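Local coordinates for protein teichoic acid D-alanine hydrolase (Staphylococcus aureus, PDB 5ZH8) that removes D-alanine from wall teichoic acid and lipoteichoic acid by ester hydrolysis, affecting cell wall structure and the level of methicillin resistance, at residues Y359-A364 and D381-N386. Sequence-based numbering, arbitrary orientation.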
ATOM      1  N   TYR A 359       8.382 -27.077   3.470  1.00 46.31           N
ATOM      2  CA  TYR A 359       8.697 -25.764   4.012  1.00 45.47           C
ATOM      3  C   TYR A 359       7.462 -25.012   4.491  1.00 44.07           C
ATOM      4  O   TYR A 359       6.418 -25.041   3.841  1.00 43.53           O
ATOM      5  CB  TYR A 359       9.407 -24.912   2.957  1.00 45.26           C
ATOM      6  CG  TYR A 359      10.783 -25.405   2.599  1.00 46.81           C
ATOM      7  CD1 TYR A 359      11.848 -25.237   3.471  1.00 47.52           C
ATOM      8  CD2 TYR A 359      11.020 -26.048   1.390  1.00 47.83           C
ATOM      9  CE1 TYR A 359      13.112 -25.687   3.147  1.00 49.35           C
ATOM     10  CE2 TYR A 359      12.282 -26.502   1.055  1.00 49.60           C
ATOM     11  CZ  TYR A 359      13.326 -26.314   1.934  1.00 50.31           C
ATOM     12  OH  TYR A 359      14.582 -26.761   1.607  1.00 52.14           O
ATOM     13  N   VAL A 360       7.593 -24.335   5.627  1.00 43.77           N
ATOM     14  CA  VAL A 360       6.655 -23.282   6.001  1.00 42.58           C
ATOM     15  C   VAL A 360       7.461 -22.003   6.118  1.00 42.45           C
ATOM     16  O   VAL A 360       8.341 -21.899   6.965  1.00 42.99           O
ATOM     17  CB  VAL A 360       5.926 -23.565   7.335  1.00 42.62           C
ATOM     18  CG1 VAL A 360       4.902 -22.471   7.620  1.00 41.52           C
ATOM     19  CG2 VAL A 360       5.259 -24.932   7.303  1.00 42.97           C
ATOM     20  N   VAL A 361       7.163 -21.049   5.243  1.00 42.07           N
ATOM     21  CA  VAL A 361       7.882 -19.781   5.187  1.00 42.24           C
ATOM     22  C   VAL A 361       6.952 -18.687   5.674  1.00 41.37           C
ATOM     23  O   VAL A 361       5.916 -18.440   5.064  1.00 40.68           O
ATOM     24  CB  VAL A 361       8.356 -19.456   3.751  1.00 42.54           C
ATOM     25  CG1 VAL A 361       9.230 -18.208   3.742  1.00 42.96           C
ATOM     26  CG2 VAL A 361       9.095 -20.641   3.154  1.00 43.46           C
ATOM     27  N   VAL A 362       7.328 -18.047   6.779  1.00 41.97           N
ATOM     28  CA  VAL A 362       6.539 -16.971   7.375  1.00 41.89           C
ATOM     29  C   VAL A 362       7.365 -15.700   7.313  1.00 42.61           C
ATOM     30  O   VAL A 362       8.466 -15.651   7.867  1.00 43.85           O
ATOM     31  CB  VAL A 362       6.179 -17.267   8.855  1.00 42.23           C
ATOM     32  CG1 VAL A 362       5.201 -16.221   9.395  1.00 41.84           C
ATOM     33  CG2 VAL A 362       5.624 -18.676   9.011  1.00 41.94           C
ATOM     34  N   LEU A 363       6.840 -14.681   6.637  1.00 42.40           N
ATOM     35  CA  LEU A 363       7.561 -13.432   6.438  1.00 43.07           C
ATOM     36  C   LEU A 363       6.715 -12.265   6.930  1.00 43.34           C
ATOM     37  O   LEU A 363       5.642 -11.990   6.388  1.00 43.01           O
ATOM     38  CB  LEU A 363       7.916 -13.258   4.962  1.00 43.19           C
ATOM     39  CG  LEU A 363       9.054 -12.280   4.652  1.00 44.09           C
ATOM     40  CD1 LEU A 363      10.371 -12.806   5.206  1.00 44.96           C
ATOM     41  CD2 LEU A 363       9.169 -12.011   3.158  1.00 44.05           C
ATOM     42  N   ALA A 364       7.206 -11.590   7.968  1.00 44.27           N
ATOM     43  CA  ALA A 364       6.485 -10.491   8.599  1.00 45.06           C
ATOM     44  C   ALA A 364       7.183  -9.161   8.318  1.00 46.14           C
ATOM     45  O   ALA A 364       8.376  -9.010   8.565  1.00 47.04           O
ATOM     46  CB  ALA A 364       6.376 -10.728  10.100  1.00 45.73           C
ATOM     47  N   ASP A 381      12.284 -19.142  -5.948  1.00 48.66           N
ATOM     48  CA  ASP A 381      13.617 -18.998  -6.529  1.00 50.49           C
ATOM     49  C   ASP A 381      14.696 -19.659  -5.678  1.00 51.19           C
ATOM     50  O   ASP A 381      15.484 -20.458  -6.187  1.00 52.91           O
ATOM     51  CB  ASP A 381      13.951 -17.525  -6.803  1.00 50.67           C
ATOM     52  CG  ASP A 381      12.986 -16.878  -7.796  1.00 50.91           C
ATOM     53  OD1 ASP A 381      12.385 -17.606  -8.619  1.00 51.73           O
ATOM     54  OD2 ASP A 381      12.824 -15.640  -7.757  1.00 50.51           O
ATOM     55  N   ILE A 382      14.731 -19.352  -4.386  1.00 50.24           N
ATOM     56  CA  ILE A 382      15.812 -19.851  -3.541  1.00 51.21           C
ATOM     57  C   ILE A 382      15.553 -21.286  -3.085  1.00 51.66           C
ATOM     58  O   ILE A 382      16.390 -22.159  -3.295  1.00 53.47           O
ATOM     59  CB  ILE A 382      16.063 -18.934  -2.334  1.00 50.32           C
ATOM     60  CG1 ILE A 382      16.455 -17.532  -2.822  1.00 50.55           C
ATOM     61  CG2 ILE A 382      17.148 -19.525  -1.448  1.00 51.61           C
ATOM     62  CD1 ILE A 382      16.692 -16.514  -1.719  1.00 50.09           C
ATOM     63  N   LEU A 383      14.398 -21.528  -2.472  1.00 50.28           N
ATOM     64  CA  LEU A 383      14.044 -22.871  -2.001  1.00 50.65           C
ATOM     65  C   LEU A 383      13.530 -23.801  -3.105  1.00 51.62           C
ATOM     66  O   LEU A 383      13.379 -24.993  -2.872  1.00 52.25           O
ATOM     67  CB  LEU A 383      13.009 -22.788  -0.875  1.00 48.93           C
ATOM     68  CG  LEU A 383      13.424 -21.990   0.368  1.00 48.05           C
ATOM     69  CD1 LEU A 383      12.273 -21.963   1.357  1.00 46.72           C
ATOM     70  CD2 LEU A 383      14.665 -22.564   1.020  1.00 49.47           C
ATOM     71  N   LYS A 384      13.248 -23.249  -4.287  1.00 52.31           N
ATOM     72  CA  LYS A 384      12.886 -24.030  -5.486  1.00 54.01           C
ATOM     73  C   LYS A 384      11.662 -24.933  -5.281  1.00 53.50           C
ATOM     74  O   LYS A 384      11.675 -26.114  -5.646  1.00 54.88           O
ATOM     75  CB  LYS A 384      14.090 -24.832  -5.983  1.00 56.56           C
ATOM     76  CG  LYS A 384      15.258 -23.956  -6.365  1.00 58.06           C
ATOM     77  CD  LYS A 384      16.459 -24.784  -6.805  1.00 61.24           C
ATOM     78  CE  LYS A 384      17.149 -25.473  -5.631  1.00 62.01           C
ATOM     79  NZ  LYS A 384      18.559 -25.862  -5.954  1.00 64.67           N
ATOM     80  N   GLN A 385      10.608 -24.358  -4.707  1.00 51.67           N
ATOM     81  CA  GLN A 385       9.372 -25.090  -4.409  1.00 51.23           C
ATOM     82  C   GLN A 385       8.248 -24.815  -5.402  1.00 51.27           C
ATOM     83  O   GLN A 385       7.093 -25.126  -5.135  1.00 50.30           O
ATOM     84  CB  GLN A 385       8.900 -24.750  -2.994  1.00 49.37           C
ATOM     85  CG  GLN A 385       9.896 -25.143  -1.925  1.00 49.77           C
ATOM     86  CD  GLN A 385      10.168 -26.632  -1.929  1.00 51.11           C
ATOM     87  OE1 GLN A 385       9.303 -27.427  -1.583  1.00 51.18           O
ATOM     88  NE2 GLN A 385      11.370 -27.013  -2.330  1.00 52.64           N
ATOM     89  N   ASN A 386       8.580 -24.228  -6.544  1.00 52.70           N
ATOM     90  CA  ASN A 386       7.584 -23.985  -7.562  1.00 53.43           C
ATOM     91  C   ASN A 386       7.293 -25.310  -8.273  1.00 55.11           C
ATOM     92  O   ASN A 386       7.883 -25.631  -9.298  1.00 57.22           O
ATOM     93  CB  ASN A 386       8.065 -22.911  -8.536  1.00 54.29           C
ATOM     94  CG  ASN A 386       6.990 -22.500  -9.521  1.00 55.09           C
ATOM     95  OD1 ASN A 386       5.794 -22.591  -9.228  1.00 54.81           O
ATOM     96  ND2 ASN A 386       7.407 -22.050 -10.698  1.00 56.81           N
TER
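The turn at the end of the last helix of the chain packs here on strand 359-365 of the central antiparallel sheet, and L383 and Q385 both close on the ring of Y359. L383 CD1 lies over one face of the ring in a CH-pi contact, 4.0 Å from the centroid and 15° off the ring normal. The same methyl also meets V361 CG2 at 3.9 Å, bridging two residues that lie two apart on the strand and point to the same side of the sheet. The other branch of the forked leucine tip, CD2, lies further out, by CE1 and CZ of Y359. This packing of a C-terminal helix against the sheet belongs to the beta-lactamase fold, in which strand 359-365 runs between strands 90-96 and 349-355; helix 74-85 adds Y76 beside Y359 and I79 beside L383. Q385 comes to the edge of the ring, its amide plane turned 74° from the ring plane and CD 3.5 Å from Y359 CD2. Its chain bends at chi2 (-60°), folding the amide back so that NE2 donates an almost straight hydrogen bond, 2.9 Å long, to L383 O, approaching from above the carbonyl plane. Q385 OE1 accepts a hydrogen bond from N356 ND2, so each end of the buried amide has a hydrogen-bond partner. The flat tyrosine ring offers L383 a broad apolar face, while its hydroxyl is hydrogen-bonded to K75 NZ.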